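Local coordinates for protein lactococcus lactis MG1363 DpsA (PDB 1ZS3) that probably protects the cell from oxidative stress as a twelve-subunit Dps protein that needs an N-terminal helix to bind DNA, at residues 119-133 with 148-162. Residues are numbered along the deposited sequence; the frame is centred on the assembly and turned at random.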
# COMPACT_ATOMS: atom_id res chain seq x y z
N ILE A 119 29.82 -5.97 -20.58
CA ILE A 119 29.72 -4.73 -21.38
C ILE A 119 29.83 -5.13 -22.81
O ILE A 119 29.08 -4.64 -23.65
CB ILE A 119 30.83 -3.71 -21.04
CG1 ILE A 119 30.58 -3.13 -19.64
CG2 ILE A 119 30.87 -2.59 -22.07
CD1 ILE A 119 31.77 -2.49 -19.04
N VAL A 120 30.76 -6.04 -23.07
CA VAL A 120 31.04 -6.60 -24.41
C VAL A 120 29.87 -7.44 -24.90
O VAL A 120 29.31 -7.16 -25.94
CB VAL A 120 32.38 -7.45 -24.41
CG1 VAL A 120 32.52 -8.29 -25.65
CG2 VAL A 120 33.59 -6.50 -24.26
N ASP A 121 29.48 -8.46 -24.13
CA ASP A 121 28.23 -9.16 -24.34
C ASP A 121 27.07 -8.25 -24.82
O ASP A 121 26.42 -8.55 -25.82
CB ASP A 121 27.81 -9.84 -23.03
CG ASP A 121 28.23 -11.27 -22.95
OD1 ASP A 121 27.59 -12.11 -22.27
OD2 ASP A 121 29.22 -11.67 -23.55
N PHE A 122 26.80 -7.15 -24.10
CA PHE A 122 25.61 -6.30 -24.36
C PHE A 122 25.80 -5.45 -25.58
O PHE A 122 24.84 -5.14 -26.25
CB PHE A 122 25.26 -5.44 -23.14
CG PHE A 122 24.37 -6.13 -22.17
CD1 PHE A 122 24.89 -6.89 -21.14
CD2 PHE A 122 23.01 -6.05 -22.28
CE1 PHE A 122 24.08 -7.55 -20.26
CE2 PHE A 122 22.19 -6.72 -21.38
CZ PHE A 122 22.73 -7.47 -20.38
N GLN A 123 27.03 -5.06 -25.88
CA GLN A 123 27.35 -4.28 -27.07
C GLN A 123 27.07 -5.20 -28.22
O GLN A 123 26.63 -4.76 -29.26
CB GLN A 123 28.84 -3.89 -27.10
CG GLN A 123 29.17 -2.39 -27.18
CD GLN A 123 30.55 -1.99 -26.59
OE1 GLN A 123 31.01 -0.85 -26.78
NE2 GLN A 123 31.18 -2.91 -25.85
N ALA A 124 27.30 -6.50 -27.99
CA ALA A 124 27.10 -7.53 -29.03
C ALA A 124 25.65 -7.79 -29.24
O ALA A 124 25.24 -7.94 -30.38
CB ALA A 124 27.85 -8.83 -28.72
N GLN A 125 24.84 -7.82 -28.18
CA GLN A 125 23.40 -8.03 -28.37
C GLN A 125 22.79 -6.92 -29.25
O GLN A 125 21.80 -7.18 -29.96
CB GLN A 125 22.59 -8.05 -27.05
CG GLN A 125 23.05 -9.07 -26.00
CD GLN A 125 22.06 -9.21 -24.90
OE1 GLN A 125 20.88 -8.98 -25.10
NE2 GLN A 125 22.53 -9.55 -23.71
N ASN A 126 23.41 -5.72 -29.22
CA ASN A 126 22.86 -4.53 -29.93
C ASN A 126 22.95 -4.58 -31.45
O ASN A 126 22.11 -4.00 -32.10
CB ASN A 126 23.45 -3.20 -29.43
CG ASN A 126 22.70 -2.66 -28.18
OD1 ASN A 126 21.67 -3.20 -27.76
ND2 ASN A 126 23.24 -1.60 -27.59
N MET A 127 23.98 -5.24 -31.99
CA MET A 127 24.11 -5.39 -33.46
C MET A 127 22.88 -6.07 -34.05
O MET A 127 22.45 -5.70 -35.14
CB MET A 127 25.35 -6.24 -33.84
CG MET A 127 26.72 -5.54 -33.70
SD MET A 127 28.05 -6.77 -33.38
CE MET A 127 29.11 -5.95 -31.96
N PHE A 128 22.31 -7.04 -33.33
CA PHE A 128 21.16 -7.81 -33.76
C PHE A 128 19.80 -7.14 -33.47
O PHE A 128 18.84 -7.38 -34.20
CB PHE A 128 21.19 -9.17 -33.07
CG PHE A 128 22.35 -10.02 -33.46
CD1 PHE A 128 23.64 -9.74 -33.00
CD2 PHE A 128 22.18 -11.12 -34.31
CE1 PHE A 128 24.71 -10.53 -33.37
CE2 PHE A 128 23.25 -11.90 -34.66
CZ PHE A 128 24.52 -11.61 -34.19
N ILE A 129 19.72 -6.39 -32.36
CA ILE A 129 18.49 -5.73 -31.94
C ILE A 129 18.23 -4.61 -32.92
O ILE A 129 17.13 -4.48 -33.41
CB ILE A 129 18.67 -5.25 -30.47
CG1 ILE A 129 18.45 -6.43 -29.51
CG2 ILE A 129 17.76 -4.13 -30.14
CD1 ILE A 129 19.10 -6.30 -28.12
N THR A 130 19.27 -3.82 -33.15
CA THR A 130 19.28 -2.75 -34.14
C THR A 130 18.61 -3.16 -35.44
O THR A 130 17.73 -2.46 -35.95
CB THR A 130 20.73 -2.27 -34.35
OG1 THR A 130 21.02 -1.21 -33.42
CG2 THR A 130 20.96 -1.64 -35.69
N ARG A 131 19.01 -4.31 -35.95
CA ARG A 131 18.50 -4.85 -37.19
C ARG A 131 17.05 -5.25 -37.04
O ARG A 131 16.25 -5.00 -37.92
CB ARG A 131 19.37 -6.03 -37.66
CG ARG A 131 20.74 -5.61 -38.21
CD ARG A 131 21.51 -6.71 -38.98
NE ARG A 131 22.64 -7.24 -38.20
CZ ARG A 131 23.39 -8.29 -38.54
NH1 ARG A 131 24.40 -8.67 -37.74
NH2 ARG A 131 23.13 -8.98 -39.66
N ALA A 132 16.70 -5.88 -35.92
CA ALA A 132 15.33 -6.32 -35.73
C ALA A 132 14.35 -5.10 -35.61
O ALA A 132 13.18 -5.20 -35.97
CB ALA A 132 15.23 -7.20 -34.52
N ILE A 133 14.82 -3.95 -35.13
CA ILE A 133 14.00 -2.76 -35.08
C ILE A 133 13.68 -2.40 -36.48
O ILE A 133 12.52 -2.25 -36.80
CB ILE A 133 14.72 -1.62 -34.38
CG1 ILE A 133 14.84 -1.97 -32.89
CG2 ILE A 133 14.05 -0.25 -34.66
CD1 ILE A 133 15.78 -1.11 -32.14
N VAL A 148 10.92 -3.70 -29.07
CA VAL A 148 12.33 -3.95 -29.33
C VAL A 148 13.14 -2.67 -29.16
O VAL A 148 14.32 -2.73 -28.85
CB VAL A 148 12.51 -4.54 -30.75
CG1 VAL A 148 13.97 -4.51 -31.18
CG2 VAL A 148 12.05 -5.93 -30.79
N VAL A 149 12.49 -1.52 -29.30
CA VAL A 149 13.14 -0.25 -29.03
C VAL A 149 13.39 -0.15 -27.53
O VAL A 149 14.42 0.32 -27.06
CB VAL A 149 12.32 0.94 -29.56
CG1 VAL A 149 12.85 2.26 -29.00
CG2 VAL A 149 12.32 0.99 -31.10
N GLU A 150 12.44 -0.61 -26.74
CA GLU A 150 12.59 -0.54 -25.33
C GLU A 150 13.86 -1.28 -24.98
O GLU A 150 14.69 -0.73 -24.28
CB GLU A 150 11.39 -1.16 -24.65
CG GLU A 150 10.40 -0.15 -24.06
CD GLU A 150 9.24 -0.87 -23.39
OE1 GLU A 150 9.46 -1.54 -22.33
OE2 GLU A 150 8.13 -0.81 -23.98
N LEU A 151 14.02 -2.49 -25.51
CA LEU A 151 15.16 -3.36 -25.21
C LEU A 151 16.50 -2.73 -25.60
O LEU A 151 17.47 -2.78 -24.84
CB LEU A 151 14.97 -4.68 -25.94
CG LEU A 151 16.07 -5.72 -25.81
CD1 LEU A 151 16.47 -5.94 -24.37
CD2 LEU A 151 15.60 -7.02 -26.42
N TYR A 152 16.55 -2.14 -26.79
CA TYR A 152 17.69 -1.42 -27.24
C TYR A 152 18.14 -0.39 -26.22
O TYR A 152 19.32 -0.33 -25.89
CB TYR A 152 17.34 -0.74 -28.54
CG TYR A 152 18.42 0.16 -29.04
CD1 TYR A 152 18.20 1.53 -29.17
CD2 TYR A 152 19.69 -0.34 -29.32
CE1 TYR A 152 19.19 2.36 -29.60
CE2 TYR A 152 20.70 0.49 -29.73
CZ TYR A 152 20.43 1.84 -29.87
OH TYR A 152 21.37 2.70 -30.27
N GLY A 153 17.21 0.41 -25.70
CA GLY A 153 17.54 1.48 -24.77
C GLY A 153 17.92 0.93 -23.40
O GLY A 153 18.78 1.48 -22.75
N TYR A 154 17.29 -0.15 -22.96
CA TYR A 154 17.68 -0.80 -21.71
C TYR A 154 19.11 -1.34 -21.76
O TYR A 154 19.88 -1.16 -20.83
CB TYR A 154 16.75 -1.93 -21.38
CG TYR A 154 17.22 -2.73 -20.19
CD1 TYR A 154 17.12 -2.20 -18.89
CD2 TYR A 154 17.78 -4.00 -20.34
CE1 TYR A 154 17.52 -2.93 -17.79
CE2 TYR A 154 18.19 -4.73 -19.24
CZ TYR A 154 18.07 -4.18 -17.97
OH TYR A 154 18.49 -4.89 -16.90
N ASN A 155 19.49 -1.96 -22.88
CA ASN A 155 20.85 -2.46 -23.09
C ASN A 155 21.85 -1.28 -23.02
O ASN A 155 22.85 -1.38 -22.36
CB ASN A 155 20.95 -3.20 -24.45
CG ASN A 155 20.46 -4.72 -24.37
OD1 ASN A 155 19.80 -5.10 -23.43
ND2 ASN A 155 20.80 -5.38 -25.44
N LEU A 156 21.58 -0.17 -23.68
CA LEU A 156 22.48 1.00 -23.66
C LEU A 156 22.72 1.53 -22.25
O LEU A 156 23.80 2.02 -21.93
CB LEU A 156 21.89 2.14 -24.47
CG LEU A 156 22.65 2.51 -25.72
CD1 LEU A 156 23.20 1.29 -26.36
CD2 LEU A 156 21.73 3.30 -26.68
N GLN A 157 21.70 1.43 -21.41
CA GLN A 157 21.71 1.90 -20.06
C GLN A 157 22.55 0.98 -19.24
O GLN A 157 23.43 1.45 -18.54
CB GLN A 157 20.28 1.88 -19.57
CG GLN A 157 19.96 2.48 -18.26
CD GLN A 157 18.56 2.05 -17.82
OE1 GLN A 157 17.62 2.04 -18.63
NE2 GLN A 157 18.43 1.64 -16.58
N VAL A 158 22.32 -0.33 -19.36
CA VAL A 158 23.14 -1.27 -18.62
C VAL A 158 24.63 -1.10 -18.93
O VAL A 158 25.45 -1.28 -18.01
CB VAL A 158 22.76 -2.73 -18.90
CG1 VAL A 158 23.80 -3.66 -18.34
CG2 VAL A 158 21.38 -3.05 -18.32
N ILE A 159 24.97 -0.80 -20.19
CA ILE A 159 26.37 -0.69 -20.61
C ILE A 159 26.99 0.47 -19.89
O ILE A 159 28.18 0.40 -19.56
CB ILE A 159 26.50 -0.48 -22.16
CG1 ILE A 159 26.19 -1.77 -22.93
CG2 ILE A 159 27.92 0.04 -22.57
CD1 ILE A 159 25.68 -1.53 -24.35
N ARG A 160 26.23 1.54 -19.70
CA ARG A 160 26.80 2.75 -19.15
C ARG A 160 26.81 2.67 -17.68
O ARG A 160 27.56 3.36 -17.08
CB ARG A 160 26.04 3.98 -19.59
CG ARG A 160 26.65 5.29 -19.05
CD ARG A 160 26.08 6.54 -19.71
NE ARG A 160 24.66 6.67 -19.40
CZ ARG A 160 24.16 7.51 -18.52
NH1 ARG A 160 24.94 8.36 -17.86
NH2 ARG A 160 22.87 7.53 -18.31
N ASN A 161 26.00 1.82 -17.09
CA ASN A 161 25.99 1.64 -15.62
C ASN A 161 27.14 0.77 -15.21
O ASN A 161 27.85 1.10 -14.26
CB ASN A 161 24.72 0.96 -15.12
CG ASN A 161 23.56 1.93 -14.88
OD1 ASN A 161 23.71 3.17 -14.93
ND2 ASN A 161 22.40 1.35 -14.62
N LEU A 162 27.29 -0.38 -15.87
CA LEU A 162 28.48 -1.24 -15.70
C LEU A 162 29.79 -0.49 -16.03
O LEU A 162 30.77 -0.62 -15.30
CB LEU A 162 28.34 -2.51 -16.51
CG LEU A 162 27.10 -3.39 -16.25
CD1 LEU A 162 26.99 -4.49 -17.30
CD2 LEU A 162 27.17 -4.04 -14.88
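Asn126 and Asn155 meet midway between two antiparallel helices, 111-138 and 142-165, the last pair of the four-helix bundle that forms the ferritin-like fold of a Dps subunit. The segment axes approach to 9.4 Å with an angle of 159° between their directions, and the packing is knobs-into-holes from both sides: Asn126 and Ile129 seat between side chains of 148-162, while Tyr152, Asn155 and Ile159 seat between those of 119-133, Asn155 for instance among Phe122, Gln125, Asn126 and Ile129. The two asparagine side chains lie alongside and point opposite ways. Asn155 ND2 donates to Asn126 OD1 over 3.3 Å, from above the carbonyl plane of Asn126 rather than along a lone pair, which suggests a modest bond.

That same Asn155 amide is confined on further sides. Gln125 crosses it with amide planes 88° apart, but the NE2 of Gln125 is hydrogen-bonded to Glu41 and Glu68, on the other two long helices of the bundle. The Phe122 ring presents its edge, nearly perpendicular to the amide, and has Val158 CG1 centred over one face at 4.3 Å from CE1 and Gln125 NE2 offset over the opposite face.

With CG1 beside the backbone N (chi1 -79°) and the chain extended beyond it, Ile129 brings CD1 to 3.9 Å from CG of Leu151, while its CG2 branch reaches CB of Tyr152 at 3.8 Å. The Tyr152 ring lies obliquely against the Asn126 amide, and its hydroxyl bonds to Glu82 of a second subunit, linking this interface to the assembly. Toward the start of 119-133, Ile159 lays CG1 against CB of Phe122 at 3.8 Å, and its CG2 meets CG2 of Ile119 at 4.0 Å. Beyond it, Ile119 and Leu162 run past one another, CG1 of Ile119 lying 3.9 Å from CB of Leu162.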